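Local coordinates for protein dihydroorotase (Campylobacter jejuni subsp. jejuni, PDB 3PNU) that probably catalyses the reversible, zinc-dependent cyclisation of N-carbamoyl-L-aspartate to (S)-dihydroorotate, the third step of de novo pyrimidine synthesis, at residues 31-36 and 56-61; 260-265 and 280-285; 172-177 and 200-205; 151-156 and 184-189; 289-294 and 352-357. All coordinates share one frame; numbering follows the deposited sequence.

Contact 1. Residues 31-36 and 56-61; sequences LDMHLH and AAVIMP. With ZN (zinc ion), chain D.
Asp32 and Ala57 pair in parallel where strand 31-35 meets strand 56-59, the first beta-alpha-beta unit of the TIM barrel, crossed over by helix 40-51. Backbone hydrogen bonds join the strands. Val58 N donates to Asp32 O at 2.9 Å, and Asp32 N donates to Ala56 O. The pairing then slips by one residue at a beta bulge. Beyond it Leu35 N reaches Val58 O, and Met60 N bonds to Leu35 O in a nearly straight line (175°). The corner at the bulge is braced by an Asx turn, in which Asp32 OD1 accepts from His34 N. Asp32 OD2 bonds to Ser260.

In the apolar contacts, Leu35 CD2 rests on Ala57 CB at 3.6 Å on one face, and Leu31 CD2 meets Ala56 CB on the other. The bent chain of Met33 brings CE to 3.5 Å from Val58 CG2.

The zinc ligands sit at and just after the bulge. His34 NE2 and His36 NE2 bind one zinc ion, whose shell is completed by Asp261, the carboxylated Lys116 and a water. Glu188 accepts from His34 ND1 and, with the zinc bond, holds that ring's rotation. Met60 underlies both imidazoles through CH-pi contacts. Its CG, placed by chi1 (-62°), lies over the His36 face, 4.2 Å from the centroid. The bend at chi2 turns the thioether toward His34, where Met60 CE sits over the ring face, 3.5 Å from the centroid.

Contact 2. Residues 260-265 and 280-285; sequences SDSAPH and FSAPVI. With ZN (zinc ion), chain D.
The loop that follows strand 256-258 at the C-terminal end of the TIM barrel carries a zinc ligand, Asp261, and here it packs against the chain leading into helix 285-296. Ser262 and Phe280 are at the centre of the contact, with CA atoms 4.6 Å apart. A direct hydrogen bond runs from Ala282 N to Ser262 OG, 3.1 Å long and bent (145°). Ser262 OG is anti to its own backbone N (chi1 179°), which carries it across to the 280-285 backbone and close to Phe280 CD1.

Ser260 shapes the other side of the loop. Its OG accepts from Ser262 N, an ST turn, and also bonds to Asp32 on strand 31-35. This turn flanks Asp261, which takes no part in the contact with 280-285; its OD1 binds the zinc ion at 2.1 Å. Asp261 is also the predicted active-site residue, and His265 at the end of the segment is a predicted substrate ligand.

Apolar contacts complete the fit. Pro264 CB lies 3.5 Å from Phe280 CD1, and the two rings cross at a slant. Ile46 of helix 40-51 touches both. Ile285 CD1 reaches Ser260 CB at 3.7 Å. One water joins the two segments: it donates to Ser260 O and lies 2.7 Å from Ser281 OG.

Contact 3. Residues 172-177 and 200-205; sequences IYEKLA and KDYENL
The Tyr202 ring has Glu174 OE2 at its edge, in the plane of the ring, where its hydroxyl meets the carboxylate. Tyr202 OH donates to Glu174 OE2 at 2.6 Å and uses the anti lone pair, on the side away from the other oxygen. Carboxylate and ring planes stand 79° apart. Glu174 reaches this position with CG anti to the backbone N (chi1 -167°) and an extended chain beyond. Its CG passes 3.5 Å from Tyr202 CZ. Ala177 CB approaches the same ring obliquely, 4.0 Å from CD1.

The amide of Asn204 lies beside Ala177. Its ND2 makes a weak hydrogen bond to Ala177 O at 3.4 Å and also donates to Leu183 O. Leu205 adds loose apolar contacts to Tyr173 and Ala177. The contact thus joins helix 170-179, on the outside of the TIM barrel, to the type I turn 202-205 that leads from helix 193-201 into strand 205-209.

A water donates to both Glu174 OE2 and Asp201 OD2. The two carboxylates carry like charge and lie near each other. The phenol and the shared water would be expected to ease that repulsion and to favour an ionised Glu174.

Contact 4. Residues 151-156 and 184-189; sequences PLLVHG and KIVMEH. With ZN (zinc ion), chain C.
His155 and His189 meet at a zinc ion at the ends of two neighbouring strands. His155 ND1 and His189 NE2 bind it at 2.1 and 2.0 Å, and a water and the carboxylated Lys116 also bind it. The rings form an offset edge-to-face pair. The edge of His189 points to one face of His155, with planes at 77° and centroids 4.5 Å apart. His189 CE1 lies over that face, toward its rim. The His189 torsion (chi1 45°) sets CG between its backbone N and carbonyl carbon, and the ring turns back toward the metal. On the side of the ring away from the metal, His155 NE2 bonds to Glu157, which, with the zinc bond, holds the ring's rotation.

Backbone hydrogen bonds join strands 152-154 and 185-187 in parallel register. Leu152 N donates to Lys184 O, and Val186 N donates to Leu152 O at 2.8 Å. Val154 N then bonds to Val186 O, and Glu188 N closes the series on Val154 O at 3.1 Å. These are adjacent strands of the TIM barrel, linked through helix 170-179 as a beta-alpha-beta unit. The zinc ligands follow their C-terminal ends, as is usual in the amidohydrolase superfamily.

Apolar contacts are fewer. Leu153 and Val186 lie side by side and point the same way, with CD2 of the leucine 3.9 Å from CG2 of the valine.

Polar contacts outside the strand pairing involve Glu188. It bends at chi2 (-64°), bringing OE2 to 3.6 Å from Leu153 CB. OE1 also bonds to Thr208. A water donates to Glu188 O and accepts a weak bond from Gly156 N.

Contact 5. Residues 289-294 and 352-357; sequences LAELFK and ILKFQL
Phe355, in the break of strand 352-357, packs against helix 285-296, joining this barrel helix to the separate four-stranded antiparallel sheet. The ring turns toward the helix with CG anti to the carbonyl carbon (chi1 -76°). Ala290 CB lies over one face, offset toward the rim and 4.2 Å from Phe355 CG. Leu326 of the neighbouring strand 323-327 also touches this alanine.

Two helix side chains come to the edge of the same ring. Lys294 CD meets Phe355 CZ at 3.4 Å, and the bend at chi3 (65°) then turns CE and NZ away from the extended line. Its ammonium group bonds to Asn23. Glu291 has CG anti to the backbone N and then bends at chi2 (55°). This folds the carboxylate toward the strand, and OE2 comes into the ring plane beside Phe355 CE2. Gln295 holds the other oxygen, OE1.

Lys354 runs out fully extended and crosses Glu291 at about a right angle. A salt bridge links the two, but it is long. The lysine also has a weak, long ion pair with Glu328. The two ammonium groups, Lys294 NZ and Lys354 NZ, lie 4.1 Å apart, and Glu291 probably offsets some of their repulsion. The carboxylate meets the Lys354 chain before its charge: Glu291 OE2 is 3.3 Å from CD and 3.6 Å from NZ.

Overall arrangement
Contacts 1, 2 and 4 surround the two-zinc site. Contacts 1 and 2 supply ligands to one zinc ion, contact 4 to the other, and one water binds both metals. Contacts 1 and 2 join through His34 O and Asp261 N (2.7 Å). Contacts 1 and 4 join through His34 ND1 and Glu188 OE1 (2.8 Å), so a second-shell carboxylate ties the two metal sites together. Contact 3 lies behind contact 4, with centres about 10 Å apart, and is linked to it by Asn204 O and Ile185 N. Contact 5 is remote from the metals. It touches contact 2 through Val284 and Leu353, and its centre is about 34 Å from that of contact 3.

Contact 1. Residues 31-36 and 56-61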
# COMPACT_ATOMS: atom_id res chain seq x y z
N LEU A 31 16.62 -15.38 21.08
CA LEU A 31 15.58 -14.64 21.72
C LEU A 31 14.73 -13.93 20.69
O LEU A 31 15.26 -13.37 19.74
CB LEU A 31 16.22 -13.63 22.67
CG LEU A 31 16.94 -14.29 23.85
CD1 LEU A 31 17.92 -13.33 24.56
CD2 LEU A 31 15.91 -14.84 24.82
N ASP A 32 13.41 -13.98 20.86
CA ASP A 32 12.51 -13.23 20.00
C ASP A 32 12.00 -12.11 20.88
O ASP A 32 11.13 -12.33 21.73
CB ASP A 32 11.35 -14.07 19.44
CG ASP A 32 10.40 -13.23 18.54
OD1 ASP A 32 10.52 -11.98 18.53
OD2 ASP A 32 9.55 -13.80 17.83
N MET A 33 12.54 -10.91 20.69
CA MET A 33 12.18 -9.76 21.56
C MET A 33 10.90 -9.00 21.22
O MET A 33 10.64 -7.93 21.79
CB MET A 33 13.36 -8.81 21.69
CG MET A 33 14.65 -9.51 22.18
SD MET A 33 14.48 -10.32 23.79
CE MET A 33 14.36 -8.94 24.92
N HIS A 34 10.08 -9.54 20.31
CA HIS A 34 8.81 -8.91 19.97
C HIS A 34 7.87 -9.95 19.37
O HIS A 34 7.96 -10.23 18.19
CB HIS A 34 9.04 -7.75 18.97
CG HIS A 34 7.82 -6.91 18.73
ND1 HIS A 34 7.78 -5.57 19.04
CD2 HIS A 34 6.60 -7.22 18.23
CE1 HIS A 34 6.59 -5.09 18.72
NE2 HIS A 34 5.85 -6.07 18.23
N LEU A 35 6.96 -10.50 20.16
CA LEU A 35 6.10 -11.58 19.69
C LEU A 35 4.66 -11.47 20.14
O LEU A 35 4.38 -11.13 21.28
CB LEU A 35 6.66 -12.92 20.21
CG LEU A 35 6.02 -14.26 19.79
CD1 LEU A 35 5.99 -14.40 18.27
CD2 LEU A 35 6.79 -15.46 20.41
N HIS A 36 3.74 -11.80 19.23
CA HIS A 36 2.29 -11.83 19.53
C HIS A 36 1.81 -13.28 19.54
O HIS A 36 1.93 -13.98 18.54
CB HIS A 36 1.49 -11.04 18.50
CG HIS A 36 1.76 -9.58 18.54
ND1 HIS A 36 1.13 -8.73 19.43
CD2 HIS A 36 2.62 -8.81 17.83
CE1 HIS A 36 1.59 -7.50 19.25
NE2 HIS A 36 2.49 -7.53 18.29
N ALA A 56 13.28 -17.97 24.78
CA ALA A 56 12.45 -16.94 25.42
C ALA A 56 11.94 -15.91 24.39
O ALA A 56 12.50 -15.76 23.31
CB ALA A 56 13.25 -16.21 26.54
N ALA A 57 10.87 -15.20 24.74
CA ALA A 57 10.31 -14.19 23.84
C ALA A 57 9.56 -13.13 24.61
O ALA A 57 8.90 -13.44 25.60
CB ALA A 57 9.40 -14.85 22.84
N VAL A 58 9.69 -11.87 24.19
CA VAL A 58 8.92 -10.81 24.81
C VAL A 58 7.51 -10.99 24.25
O VAL A 58 7.33 -11.02 23.03
CB VAL A 58 9.44 -9.40 24.48
CG1 VAL A 58 8.54 -8.37 25.13
CG2 VAL A 58 10.88 -9.21 24.95
N ILE A 59 6.53 -11.14 25.15
CA ILE A 59 5.13 -11.38 24.79
C ILE A 59 4.37 -10.07 24.88
O ILE A 59 4.24 -9.48 25.97
CB ILE A 59 4.48 -12.40 25.76
CG1 ILE A 59 5.40 -13.62 25.94
CG2 ILE A 59 3.05 -12.81 25.28
CD1 ILE A 59 5.81 -14.29 24.67
N MET A 60 3.88 -9.58 23.74
CA MET A 60 3.18 -8.29 23.74
C MET A 60 1.79 -8.45 24.36
O MET A 60 1.18 -9.51 24.24
CB MET A 60 3.15 -7.67 22.35
CG MET A 60 4.57 -7.36 21.81
SD MET A 60 5.46 -6.26 22.94
CE MET A 60 7.04 -6.11 22.11
N PRO A 61 1.31 -7.39 25.04
CA PRO A 61 0.09 -7.46 25.78
C PRO A 61 -1.15 -6.92 25.08
O PRO A 61 -2.15 -6.63 25.76
CB PRO A 61 0.40 -6.52 26.95
CG PRO A 61 1.21 -5.41 26.31
CD PRO A 61 1.85 -6.02 25.07
ZN ZN D . 3.84 -5.90 17.62
O HOH W 1 3.70 -4.40 15.74

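Contact 2. Residues 260-265 and 280-285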
# COMPACT_ATOMS: atom_id res chain seq x y z
N SER A 260 10.66 -10.35 15.99
CA SER A 260 9.94 -10.73 14.78
C SER A 260 8.67 -9.98 14.51
O SER A 260 8.27 -9.83 13.39
CB SER A 260 9.54 -12.20 14.88
OG SER A 260 8.52 -12.36 15.88
N ASP A 261 8.03 -9.54 15.57
CA ASP A 261 6.69 -8.96 15.48
C ASP A 261 5.79 -9.98 14.76
O ASP A 261 4.91 -9.59 14.01
CB ASP A 261 6.68 -7.60 14.76
CG ASP A 261 5.33 -6.88 14.89
OD1 ASP A 261 4.65 -6.97 15.95
OD2 ASP A 261 4.98 -6.19 13.92
N SER A 262 6.04 -11.28 14.98
CA SER A 262 5.21 -12.33 14.37
C SER A 262 3.81 -12.14 14.88
O SER A 262 3.57 -12.16 16.09
CB SER A 262 5.71 -13.72 14.73
OG SER A 262 4.89 -14.74 14.17
N ALA A 263 2.87 -11.94 13.95
CA ALA A 263 1.48 -11.68 14.29
C ALA A 263 0.53 -12.38 13.34
O ALA A 263 0.35 -11.96 12.20
CB ALA A 263 1.22 -10.17 14.27
N PRO A 264 -0.10 -13.45 13.81
CA PRO A 264 -1.00 -14.20 12.98
C PRO A 264 -2.42 -13.64 12.94
O PRO A 264 -2.87 -12.95 13.86
CB PRO A 264 -1.06 -15.54 13.70
CG PRO A 264 -1.00 -15.15 15.14
CD PRO A 264 -0.12 -13.93 15.21
N HIS A 265 -3.10 -13.95 11.85
CA HIS A 265 -4.48 -13.61 11.69
C HIS A 265 -5.21 -14.82 11.11
O HIS A 265 -4.70 -15.49 10.20
CB HIS A 265 -4.67 -12.37 10.82
CG HIS A 265 -4.26 -11.11 11.50
ND1 HIS A 265 -5.05 -10.49 12.44
CD2 HIS A 265 -3.13 -10.37 11.40
CE1 HIS A 265 -4.43 -9.41 12.89
NE2 HIS A 265 -3.26 -9.31 12.27
N PHE A 280 3.00 -13.47 9.96
CA PHE A 280 3.19 -14.56 10.94
C PHE A 280 4.40 -15.31 10.47
O PHE A 280 4.29 -16.25 9.69
CB PHE A 280 1.96 -15.47 11.01
CG PHE A 280 2.17 -16.71 11.84
CD1 PHE A 280 2.25 -16.62 13.23
CD2 PHE A 280 2.28 -17.95 11.25
CE1 PHE A 280 2.44 -17.76 14.00
CE2 PHE A 280 2.46 -19.10 12.01
CZ PHE A 280 2.54 -19.00 13.39
N SER A 281 5.56 -14.88 10.96
CA SER A 281 6.86 -15.43 10.56
C SER A 281 7.50 -16.44 11.54
O SER A 281 8.55 -16.99 11.23
CB SER A 281 7.82 -14.26 10.37
OG SER A 281 7.89 -13.46 11.56
N ALA A 282 6.88 -16.68 12.69
CA ALA A 282 7.45 -17.57 13.72
C ALA A 282 8.05 -18.86 13.18
O ALA A 282 9.22 -19.15 13.41
CB ALA A 282 6.42 -17.89 14.80
N PRO A 283 7.26 -19.65 12.45
CA PRO A 283 7.78 -20.92 11.94
C PRO A 283 8.98 -20.87 11.02
O PRO A 283 9.63 -21.87 10.86
CB PRO A 283 6.61 -21.52 11.17
CG PRO A 283 5.48 -20.53 11.27
CD PRO A 283 5.79 -19.58 12.35
N VAL A 284 9.29 -19.74 10.43
CA VAL A 284 10.35 -19.71 9.43
C VAL A 284 11.54 -18.80 9.74
O VAL A 284 12.47 -18.70 8.94
CB VAL A 284 9.74 -19.32 8.06
CG1 VAL A 284 8.73 -20.38 7.59
CG2 VAL A 284 9.03 -17.94 8.14
N ILE A 285 11.53 -18.18 10.92
CA ILE A 285 12.57 -17.19 11.30
C ILE A 285 14.01 -17.67 11.24
O ILE A 285 14.84 -17.10 10.53
CB ILE A 285 12.37 -16.67 12.74
CG1 ILE A 285 11.07 -15.89 12.86
CG2 ILE A 285 13.55 -15.80 13.15
CD1 ILE A 285 10.58 -15.72 14.27
ZN ZN D . 3.84 -5.90 17.62
O HOH W 2 9.11 -11.10 11.38
O HOH W 1 3.70 -4.40 15.74

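Contact 3. Residues 172-177 and 200-205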
# COMPACT_ATOMS: atom_id res chain seq x y z
N ILE A 172 9.30 12.48 18.97
CA ILE A 172 8.77 12.00 20.23
C ILE A 172 9.82 11.13 20.98
O ILE A 172 10.12 11.39 22.14
CB ILE A 172 7.48 11.23 20.04
CG1 ILE A 172 6.41 12.19 19.49
CG2 ILE A 172 7.02 10.61 21.36
CD1 ILE A 172 5.15 11.53 19.11
N TYR A 173 10.36 10.11 20.33
CA TYR A 173 11.41 9.32 20.95
C TYR A 173 12.55 10.20 21.45
O TYR A 173 13.19 9.90 22.45
CB TYR A 173 12.07 8.36 19.96
CG TYR A 173 11.34 7.11 19.70
CD1 TYR A 173 10.90 6.30 20.76
CD2 TYR A 173 11.14 6.65 18.40
CE1 TYR A 173 10.25 5.12 20.53
CE2 TYR A 173 10.49 5.42 18.17
CZ TYR A 173 10.05 4.68 19.23
OH TYR A 173 9.41 3.48 19.01
N GLU A 174 12.83 11.26 20.72
CA GLU A 174 13.92 12.14 21.07
C GLU A 174 13.61 12.90 22.36
O GLU A 174 14.47 12.99 23.24
CB GLU A 174 14.23 13.09 19.90
CG GLU A 174 15.55 13.82 20.04
CD GLU A 174 16.04 14.46 18.75
OE1 GLU A 174 15.23 14.61 17.80
OE2 GLU A 174 17.25 14.80 18.69
N LYS A 175 12.39 13.42 22.51
CA LYS A 175 12.08 14.16 23.71
C LYS A 175 11.99 13.24 24.93
O LYS A 175 12.42 13.60 26.02
CB LYS A 175 10.83 15.04 23.56
CG LYS A 175 9.50 14.36 23.75
CD LYS A 175 8.38 15.41 23.83
CE LYS A 175 7.05 14.75 24.10
NZ LYS A 175 5.92 15.72 24.15
N LEU A 176 11.45 12.04 24.74
CA LEU A 176 11.40 11.10 25.83
C LEU A 176 12.81 10.73 26.27
O LEU A 176 13.06 10.54 27.45
CB LEU A 176 10.65 9.84 25.43
CG LEU A 176 9.17 10.03 25.16
CD1 LEU A 176 8.53 8.71 24.78
CD2 LEU A 176 8.48 10.61 26.39
N ALA A 177 13.74 10.63 25.32
CA ALA A 177 15.12 10.27 25.66
C ALA A 177 15.81 11.37 26.46
O ALA A 177 16.54 11.09 27.41
CB ALA A 177 15.91 9.97 24.44
N LYS A 200 21.71 6.01 17.18
CA LYS A 200 23.09 6.36 17.52
C LYS A 200 23.19 7.65 18.32
O LYS A 200 24.20 7.90 18.93
CB LYS A 200 23.89 6.63 16.25
CG LYS A 200 23.82 5.60 15.12
CD LYS A 200 24.68 4.37 15.30
CE LYS A 200 24.68 3.56 13.98
NZ LYS A 200 25.64 2.44 13.96
N ASP A 201 22.15 8.49 18.31
CA ASP A 201 22.23 9.79 18.99
C ASP A 201 21.97 9.78 20.49
O ASP A 201 22.29 10.75 21.16
CB ASP A 201 21.24 10.79 18.36
CG ASP A 201 21.57 11.14 16.90
OD1 ASP A 201 22.69 10.82 16.42
OD2 ASP A 201 20.69 11.75 16.24
N TYR A 202 21.37 8.73 21.04
CA TYR A 202 21.09 8.72 22.49
C TYR A 202 21.42 7.37 23.09
O TYR A 202 21.02 6.33 22.58
CB TYR A 202 19.62 9.12 22.77
CG TYR A 202 19.28 10.53 22.33
CD1 TYR A 202 19.35 11.61 23.22
CD2 TYR A 202 18.89 10.79 21.01
CE1 TYR A 202 19.04 12.93 22.80
CE2 TYR A 202 18.58 12.09 20.58
CZ TYR A 202 18.66 13.16 21.48
OH TYR A 202 18.36 14.42 21.04
N GLU A 203 22.17 7.39 24.18
CA GLU A 203 22.60 6.14 24.83
C GLU A 203 21.46 5.28 25.34
O GLU A 203 21.60 4.09 25.40
CB GLU A 203 23.56 6.44 25.98
CG GLU A 203 24.87 7.04 25.53
CD GLU A 203 25.70 7.57 26.67
OE1 GLU A 203 26.49 8.50 26.43
OE2 GLU A 203 25.56 7.07 27.82
N ASN A 204 20.35 5.89 25.71
CA ASN A 204 19.22 5.13 26.21
C ASN A 204 18.23 4.64 25.13
O ASN A 204 17.17 4.08 25.46
CB ASN A 204 18.50 5.90 27.31
CG ASN A 204 18.06 7.28 26.90
OD1 ASN A 204 18.72 7.95 26.08
ND2 ASN A 204 16.95 7.73 27.48
N LEU A 205 18.56 4.84 23.85
CA LEU A 205 17.73 4.33 22.77
C LEU A 205 18.25 2.99 22.27
O LEU A 205 19.45 2.83 22.07
CB LEU A 205 17.64 5.31 21.60
CG LEU A 205 16.74 6.52 21.79
CD1 LEU A 205 16.82 7.37 20.51
CD2 LEU A 205 15.31 6.09 22.08
O HOH W 3 19.40 14.00 16.34

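Contact 4. Residues 151-156 and 184-189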
# COMPACT_ATOMS: atom_id res chain seq x y z
N PRO A 151 12.05 -1.27 31.36
CA PRO A 151 12.17 -0.65 30.03
C PRO A 151 10.84 -0.30 29.37
O PRO A 151 9.85 -0.99 29.61
CB PRO A 151 12.85 -1.74 29.22
CG PRO A 151 12.37 -3.02 29.85
CD PRO A 151 12.24 -2.73 31.31
N LEU A 152 10.83 0.76 28.56
CA LEU A 152 9.64 1.19 27.81
C LEU A 152 9.83 0.73 26.36
O LEU A 152 10.79 1.15 25.68
CB LEU A 152 9.47 2.71 27.87
CG LEU A 152 8.21 3.32 27.19
CD1 LEU A 152 6.92 3.00 27.95
CD2 LEU A 152 8.34 4.81 27.02
N LEU A 153 8.94 -0.17 25.92
CA LEU A 153 8.92 -0.70 24.59
C LEU A 153 7.84 0.12 23.89
O LEU A 153 6.74 0.29 24.43
CB LEU A 153 8.53 -2.20 24.61
CG LEU A 153 9.15 -3.04 25.74
CD1 LEU A 153 8.68 -4.50 25.61
CD2 LEU A 153 10.69 -2.95 25.79
N VAL A 154 8.12 0.64 22.70
CA VAL A 154 7.17 1.52 22.04
C VAL A 154 6.89 1.17 20.60
O VAL A 154 7.79 0.83 19.87
CB VAL A 154 7.78 2.96 22.06
CG1 VAL A 154 6.90 3.99 21.35
CG2 VAL A 154 8.07 3.37 23.51
N HIS A 155 5.63 1.24 20.20
CA HIS A 155 5.25 1.08 18.80
C HIS A 155 5.31 2.52 18.30
O HIS A 155 4.39 3.31 18.52
CB HIS A 155 3.85 0.49 18.67
CG HIS A 155 3.39 0.34 17.25
ND1 HIS A 155 3.19 -0.88 16.65
CD2 HIS A 155 3.17 1.27 16.29
CE1 HIS A 155 2.81 -0.70 15.39
NE2 HIS A 155 2.80 0.60 15.15
N GLY A 156 6.41 2.89 17.65
CA GLY A 156 6.65 4.28 17.22
C GLY A 156 6.05 4.78 15.91
O GLY A 156 6.72 4.86 14.89
N LYS A 184 15.39 3.05 29.70
CA LYS A 184 15.69 2.33 28.48
C LYS A 184 14.45 2.43 27.63
O LYS A 184 13.35 2.07 28.06
CB LYS A 184 16.05 0.87 28.74
CG LYS A 184 17.42 0.69 29.32
CD LYS A 184 17.71 -0.78 29.60
CE LYS A 184 19.00 -0.91 30.35
NZ LYS A 184 19.05 -2.20 31.05
N ILE A 185 14.63 2.93 26.42
CA ILE A 185 13.54 3.12 25.50
C ILE A 185 13.84 2.29 24.26
O ILE A 185 14.81 2.56 23.54
CB ILE A 185 13.37 4.60 25.12
CG1 ILE A 185 13.17 5.46 26.38
CG2 ILE A 185 12.22 4.78 24.17
CD1 ILE A 185 13.11 6.98 26.13
N VAL A 186 13.02 1.28 24.03
CA VAL A 186 13.22 0.41 22.88
C VAL A 186 12.25 0.77 21.76
O VAL A 186 11.04 0.66 21.91
CB VAL A 186 13.08 -1.09 23.24
CG1 VAL A 186 13.44 -1.98 22.04
CG2 VAL A 186 13.97 -1.41 24.42
N MET A 187 12.82 1.24 20.65
CA MET A 187 12.06 1.57 19.46
C MET A 187 11.74 0.24 18.77
O MET A 187 12.59 -0.32 18.08
CB MET A 187 12.90 2.47 18.54
CG MET A 187 13.37 3.77 19.21
SD MET A 187 14.22 4.93 18.11
CE MET A 187 15.61 3.95 17.59
N GLU A 188 10.54 -0.29 18.97
CA GLU A 188 10.17 -1.58 18.37
C GLU A 188 10.05 -1.54 16.87
O GLU A 188 9.78 -0.48 16.28
CB GLU A 188 8.86 -2.09 18.95
CG GLU A 188 8.96 -2.44 20.42
CD GLU A 188 9.94 -3.59 20.70
OE1 GLU A 188 10.21 -4.43 19.79
OE2 GLU A 188 10.41 -3.64 21.85
N HIS A 189 10.23 -2.71 16.26
CA HIS A 189 10.19 -2.89 14.80
C HIS A 189 10.49 -1.63 13.99
O HIS A 189 9.61 -1.09 13.32
CB HIS A 189 8.87 -3.49 14.35
CG HIS A 189 7.67 -2.87 14.98
ND1 HIS A 189 7.40 -1.53 14.91
CD2 HIS A 189 6.63 -3.43 15.65
CE1 HIS A 189 6.27 -1.27 15.55
NE2 HIS A 189 5.77 -2.41 15.99
ZN ZN C . 3.99 -2.77 16.91
O HOH W 4 9.17 2.25 16.67
O HOH W 1 3.70 -4.40 15.74

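Contact 5. Residues 289-294 and 352-357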
# COMPACT_ATOMS: atom_id res chain seq x y z
N LEU A 289 16.63 -16.43 8.56
CA LEU A 289 17.76 -15.64 9.09
C LEU A 289 19.11 -16.29 8.81
O LEU A 289 20.10 -15.62 8.48
CB LEU A 289 17.64 -15.39 10.60
CG LEU A 289 16.69 -14.28 11.09
CD1 LEU A 289 16.63 -14.26 12.61
CD2 LEU A 289 17.11 -12.92 10.57
N ALA A 290 19.15 -17.61 8.97
CA ALA A 290 20.38 -18.35 8.70
C ALA A 290 20.85 -18.07 7.26
O ALA A 290 22.00 -17.69 7.03
CB ALA A 290 20.15 -19.84 8.94
N GLU A 291 19.96 -18.24 6.29
CA GLU A 291 20.33 -17.99 4.88
C GLU A 291 20.83 -16.54 4.67
O GLU A 291 21.90 -16.31 4.08
CB GLU A 291 19.16 -18.37 3.93
CG GLU A 291 19.32 -18.04 2.41
CD GLU A 291 20.58 -18.63 1.73
OE1 GLU A 291 20.82 -18.31 0.54
OE2 GLU A 291 21.33 -19.39 2.37
N LEU A 292 20.06 -15.57 5.19
CA LEU A 292 20.40 -14.15 5.09
C LEU A 292 21.77 -13.82 5.61
O LEU A 292 22.56 -13.14 4.93
CB LEU A 292 19.37 -13.31 5.85
CG LEU A 292 18.12 -12.93 5.08
CD1 LEU A 292 17.02 -12.47 6.02
CD2 LEU A 292 18.50 -11.85 4.06
N PHE A 293 22.06 -14.27 6.83
CA PHE A 293 23.37 -13.97 7.42
C PHE A 293 24.55 -14.65 6.70
O PHE A 293 25.63 -14.07 6.67
CB PHE A 293 23.37 -14.19 8.95
CG PHE A 293 22.76 -13.04 9.70
CD1 PHE A 293 21.39 -12.82 9.68
CD2 PHE A 293 23.58 -12.15 10.42
CE1 PHE A 293 20.83 -11.74 10.36
CE2 PHE A 293 23.03 -11.08 11.10
CZ PHE A 293 21.65 -10.88 11.07
N LYS A 294 24.36 -15.84 6.12
CA LYS A 294 25.47 -16.43 5.33
C LYS A 294 25.81 -15.55 4.12
O LYS A 294 26.97 -15.23 3.88
CB LYS A 294 25.15 -17.82 4.80
CG LYS A 294 25.32 -18.94 5.78
CD LYS A 294 25.24 -20.30 5.07
CE LYS A 294 26.40 -20.54 4.07
NZ LYS A 294 26.29 -21.88 3.39
N ILE A 352 10.34 -22.67 -0.62
CA ILE A 352 11.36 -23.68 -0.36
C ILE A 352 12.60 -23.04 0.25
O ILE A 352 13.38 -22.35 -0.43
CB ILE A 352 11.72 -24.54 -1.61
CG1 ILE A 352 10.65 -25.61 -1.86
CG2 ILE A 352 13.03 -25.28 -1.41
CD1 ILE A 352 9.26 -25.07 -2.16
N LEU A 353 12.77 -23.30 1.55
CA LEU A 353 13.87 -22.76 2.34
C LEU A 353 15.08 -23.67 2.28
O LEU A 353 14.97 -24.89 2.42
CB LEU A 353 13.41 -22.60 3.79
CG LEU A 353 12.17 -21.71 3.98
CD1 LEU A 353 11.61 -21.80 5.39
CD2 LEU A 353 12.50 -20.25 3.61
N LYS A 354 16.24 -23.06 2.07
CA LYS A 354 17.51 -23.76 1.98
C LYS A 354 18.02 -24.35 3.32
O LYS A 354 18.88 -25.24 3.31
CB LYS A 354 18.56 -22.80 1.39
CG LYS A 354 19.98 -23.35 1.33
CD LYS A 354 20.96 -22.30 0.82
CE LYS A 354 22.39 -22.79 0.92
NZ LYS A 354 23.36 -21.72 0.59
N PHE A 355 17.52 -23.86 4.45
CA PHE A 355 17.94 -24.35 5.77
C PHE A 355 16.80 -24.91 6.58
O PHE A 355 15.63 -24.54 6.40
CB PHE A 355 18.60 -23.25 6.60
CG PHE A 355 20.00 -22.94 6.18
CD1 PHE A 355 21.05 -23.62 6.74
CD2 PHE A 355 20.26 -21.98 5.23
CE1 PHE A 355 22.35 -23.35 6.36
CE2 PHE A 355 21.56 -21.70 4.85
CZ PHE A 355 22.60 -22.39 5.41
N GLN A 356 17.15 -25.81 7.50
CA GLN A 356 16.18 -26.45 8.36
C GLN A 356 16.76 -26.71 9.76
O GLN A 356 17.96 -26.77 9.95
CB GLN A 356 15.68 -27.76 7.73
CG GLN A 356 14.51 -28.42 8.47
CD GLN A 356 13.94 -29.62 7.74
OE1 GLN A 356 14.53 -30.12 6.78
NE2 GLN A 356 12.78 -30.10 8.20
N LEU A 357 15.85 -26.86 10.71
CA LEU A 357 16.16 -27.13 12.09
C LEU A 357 15.84 -28.60 12.36
O LEU A 357 14.85 -29.12 11.85
CB LEU A 357 15.28 -26.24 12.96
CG LEU A 357 15.44 -26.32 14.48
CD1 LEU A 357 16.84 -25.93 14.87
CD2 LEU A 357 14.43 -25.42 15.17